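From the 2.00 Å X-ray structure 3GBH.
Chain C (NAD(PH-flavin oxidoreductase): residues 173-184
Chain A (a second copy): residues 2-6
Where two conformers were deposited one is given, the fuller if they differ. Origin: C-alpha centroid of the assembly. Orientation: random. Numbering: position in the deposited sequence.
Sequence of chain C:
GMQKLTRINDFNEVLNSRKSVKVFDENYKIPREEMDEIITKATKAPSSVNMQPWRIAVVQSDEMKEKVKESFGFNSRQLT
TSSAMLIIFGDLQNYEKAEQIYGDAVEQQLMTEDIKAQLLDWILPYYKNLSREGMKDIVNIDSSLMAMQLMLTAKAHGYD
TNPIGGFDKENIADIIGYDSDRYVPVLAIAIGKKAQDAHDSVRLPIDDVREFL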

# COMPACT_ATOMS: atom_id res chain seq x y z
N ALA C 173 1.82 3.22 -6.18
CA ALA C 173 0.46 2.68 -5.95
C ALA C 173 0.01 2.92 -4.53
O ALA C 173 -1.10 3.45 -4.30
CB ALA C 173 0.36 1.20 -6.34
N ASP C 174 0.87 2.58 -3.59
CA ASP C 174 0.60 2.79 -2.17
C ASP C 174 0.36 4.27 -1.85
O ASP C 174 -0.58 4.61 -1.16
CB ASP C 174 1.77 2.30 -1.31
CG ASP C 174 1.97 0.78 -1.36
OD1 ASP C 174 0.98 0.05 -1.63
OD2 ASP C 174 3.12 0.33 -1.14
N ILE C 175 1.22 5.14 -2.38
CA ILE C 175 1.09 6.58 -2.12
C ILE C 175 -0.30 7.08 -2.56
O ILE C 175 -0.97 7.81 -1.84
CB ILE C 175 2.24 7.36 -2.80
CG1 ILE C 175 3.57 7.06 -2.09
CG2 ILE C 175 1.97 8.86 -2.77
CD1 ILE C 175 4.81 7.50 -2.87
N ILE C 176 -0.76 6.66 -3.74
CA ILE C 176 -2.05 7.14 -4.19
C ILE C 176 -3.24 6.35 -3.62
O ILE C 176 -4.38 6.76 -3.80
CB ILE C 176 -2.16 7.30 -5.72
CG1 ILE C 176 -2.25 6.00 -6.43
CG2 ILE C 176 -0.96 8.04 -6.30
CD1 ILE C 176 -2.29 6.21 -7.92
N GLY C 177 -2.98 5.25 -2.92
CA GLY C 177 -4.05 4.45 -2.35
C GLY C 177 -4.55 3.25 -3.15
O GLY C 177 -5.54 2.64 -2.78
N TYR C 178 -3.88 2.90 -4.24
CA TYR C 178 -4.24 1.74 -5.06
C TYR C 178 -3.56 0.50 -4.52
O TYR C 178 -2.49 0.59 -3.95
CB TYR C 178 -3.79 1.93 -6.51
CG TYR C 178 -4.58 2.95 -7.32
CD1 TYR C 178 -5.57 3.75 -6.74
CD2 TYR C 178 -4.32 3.12 -8.67
CE1 TYR C 178 -6.27 4.69 -7.49
CE2 TYR C 178 -5.03 4.06 -9.43
CZ TYR C 178 -6.00 4.84 -8.83
OH TYR C 178 -6.69 5.76 -9.59
N ASP C 179 -4.17 -0.65 -4.74
CA ASP C 179 -3.63 -1.92 -4.27
C ASP C 179 -2.45 -2.33 -5.13
O ASP C 179 -2.64 -2.72 -6.29
CB ASP C 179 -4.73 -2.99 -4.35
CG ASP C 179 -4.34 -4.32 -3.71
OD1 ASP C 179 -3.15 -4.63 -3.57
OD2 ASP C 179 -5.26 -5.06 -3.35
N SER C 180 -1.25 -2.27 -4.56
CA SER C 180 -0.03 -2.54 -5.31
C SER C 180 0.14 -4.01 -5.68
O SER C 180 1.00 -4.35 -6.50
CB SER C 180 1.20 -2.08 -4.52
OG SER C 180 1.19 -2.62 -3.21
N ASP C 181 -0.65 -4.90 -5.10
CA ASP C 181 -0.62 -6.30 -5.49
C ASP C 181 -1.33 -6.53 -6.83
O ASP C 181 -0.99 -7.45 -7.56
CB ASP C 181 -1.32 -7.15 -4.46
CG ASP C 181 -1.11 -8.63 -4.71
OD1 ASP C 181 0.04 -9.09 -4.55
OD2 ASP C 181 -2.11 -9.32 -5.07
N ARG C 182 -2.35 -5.71 -7.11
CA ARG C 182 -3.15 -5.83 -8.32
C ARG C 182 -2.70 -4.92 -9.44
O ARG C 182 -2.79 -5.28 -10.62
CB ARG C 182 -4.59 -5.49 -7.97
CG ARG C 182 -5.52 -5.67 -9.11
CD ARG C 182 -6.98 -5.64 -8.71
NE ARG C 182 -7.76 -5.75 -9.92
CZ ARG C 182 -9.07 -5.90 -9.97
NH1 ARG C 182 -9.78 -5.97 -8.87
NH2 ARG C 182 -9.67 -6.00 -11.15
N TYR C 183 -2.25 -3.72 -9.10
CA TYR C 183 -1.95 -2.70 -10.10
C TYR C 183 -0.47 -2.36 -10.18
O TYR C 183 0.14 -1.98 -9.17
CB TYR C 183 -2.74 -1.44 -9.80
CG TYR C 183 -4.24 -1.63 -9.77
CD1 TYR C 183 -4.95 -1.86 -10.92
CD2 TYR C 183 -4.95 -1.54 -8.57
CE1 TYR C 183 -6.33 -2.03 -10.88
CE2 TYR C 183 -6.34 -1.71 -8.52
CZ TYR C 183 -7.03 -1.95 -9.68
OH TYR C 183 -8.41 -2.12 -9.63
N VAL C 184 0.13 -2.51 -11.35
CA VAL C 184 1.53 -2.16 -11.52
C VAL C 184 1.61 -0.90 -12.36
O VAL C 184 0.93 -0.80 -13.35
CB VAL C 184 2.36 -3.26 -12.15
CG1 VAL C 184 2.47 -4.47 -11.19
CG2 VAL C 184 1.81 -3.68 -13.50
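Chain A 2-6: MQKLT

Chain A lies on chain C as a short extended segment, held by a single backbone bridge where the two chains cross and anchored by the side chain and backbone of Gln3(A).

Residues 3 to 6 of chain A have extended backbone angles but form no regular strand. The segment spans 12.0 Å from Met2(A) CA to Thr6(A) CA. It crosses the turn of chain C that follows the helix ending at Ile176(C). Gly177(C) leaves that helix with a positive phi, in a Schellman motif. At these angles a CB would be jammed against the preceding carbonyl oxygen.

The bridge pairs Tyr178(C) with Lys4(A), their CA atoms 4.3 Å apart. Two hydrogen bonds flank this pair. Leu5(A) N donates to Gly177(C) O at 3.0 Å, and Asp179(C) N donates to Gln3(A) O at 3.0 Å. The backbones cross obliquely here, and the pairing does not extend into a ladder. Gly177(C) O also receives a CA-H...O contact from Lys4(A) CA at 3.3 Å.

Gln3(A) has the largest area covered by the other stretch. Its CA-to-CB bond points toward chain C, and its amide is used at both ends. Gln3(A) NE2 donates to Asp179(C) OD2 at 2.7 Å, while Gln3(A) OE1 accepts from Arg182(C) NH1 at 2.8 Å, near the plane of the guanidinium. Its backbone N donates to Tyr183(C) OH at 2.9 Å, almost linearly. The turn that presents these partners is tied together in part by Asp179(C), whose OD1 accepts from Asp181(C) N at 2.9 Å.

Met2(A), a selenomethionine, lies near both tyrosines. Its CA is 3.6 Å from Tyr183(C) OH, and its CB is 4.4 Å from Tyr178(C) CE1, an apolar contact.

The CA-to-CB bond of Lys4(A) points away overall, though Lys4(A) CB lies 3.3 Å from Gly177(C) O. The side chain runs on alongside chain C, and Lys4(A) NZ is at the edge of the Tyr178(C) ring, 3.5 Å from Tyr178(C) CE1. Water 1 accepts from Lys4(A) NZ at 3.0 Å and donates to Ile176(C) O at 2.9 Å. Water 2 donates to both Lys4(A) O at 2.7 Å and Asp179(C) OD2 at 2.8 Å, adding a second link beside the bridge.

The side chain of Leu5(A) lies against oxygens of chain C. Its CG is 3.8 Å from Tyr178(C) O, and its CD1 is 3.9 Å from Asp174(C) OD1. Thr6(A) points away and makes no contact with this stretch.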

# COMPACT_ATOMS: atom_id res chain seq x y z
N MSE A 2 -11.75 1.00 -9.28
CA MSE A 2 -10.35 0.76 -8.79
C MSE A 2 -10.21 0.20 -7.32
O MSE A 2 -10.74 0.69 -6.33
CB MSE A 2 -9.44 2.01 -9.03
CG MSE A 2 -9.78 2.98 -10.24
SE MSE A 2 -9.54 2.48 -12.17
CE MSE A 2 -9.04 4.22 -12.90
N GLN A 3 -9.46 -0.90 -7.25
CA GLN A 3 -9.28 -1.63 -5.98
C GLN A 3 -8.25 -0.92 -5.11
O GLN A 3 -7.10 -0.77 -5.50
CB GLN A 3 -8.87 -3.08 -6.22
CG GLN A 3 -8.94 -3.97 -5.01
CD GLN A 3 -8.55 -5.41 -5.32
OE1 GLN A 3 -9.19 -6.06 -6.11
NE2 GLN A 3 -7.48 -5.90 -4.71
N LYS A 4 -8.67 -0.50 -3.93
CA LYS A 4 -7.83 0.31 -3.08
C LYS A 4 -7.19 -0.53 -2.02
O LYS A 4 -7.63 -1.62 -1.74
CB LYS A 4 -8.62 1.42 -2.41
CG LYS A 4 -9.49 2.26 -3.32
CD LYS A 4 -8.71 3.13 -4.30
CE LYS A 4 -9.66 4.08 -5.07
NZ LYS A 4 -9.08 5.40 -5.45
N LEU A 5 -6.11 -0.00 -1.44
CA LEU A 5 -5.61 -0.48 -0.16
C LEU A 5 -6.72 -0.37 0.87
O LEU A 5 -7.42 0.64 0.90
CB LEU A 5 -4.47 0.38 0.34
CG LEU A 5 -3.08 0.20 -0.22
CD1 LEU A 5 -2.11 1.07 0.58
CD2 LEU A 5 -2.69 -1.28 -0.16
N THR A 6 -6.88 -1.39 1.72
CA THR A 6 -7.86 -1.36 2.78
C THR A 6 -7.23 -0.60 3.92
O THR A 6 -6.20 -0.99 4.49
CB THR A 6 -8.30 -2.77 3.25
OG1 THR A 6 -8.63 -3.57 2.10
CG2 THR A 6 -9.53 -2.69 4.16
O HOH W 1 -7.19 7.23 -3.94
O HOH W 2 -7.03 -4.26 -1.38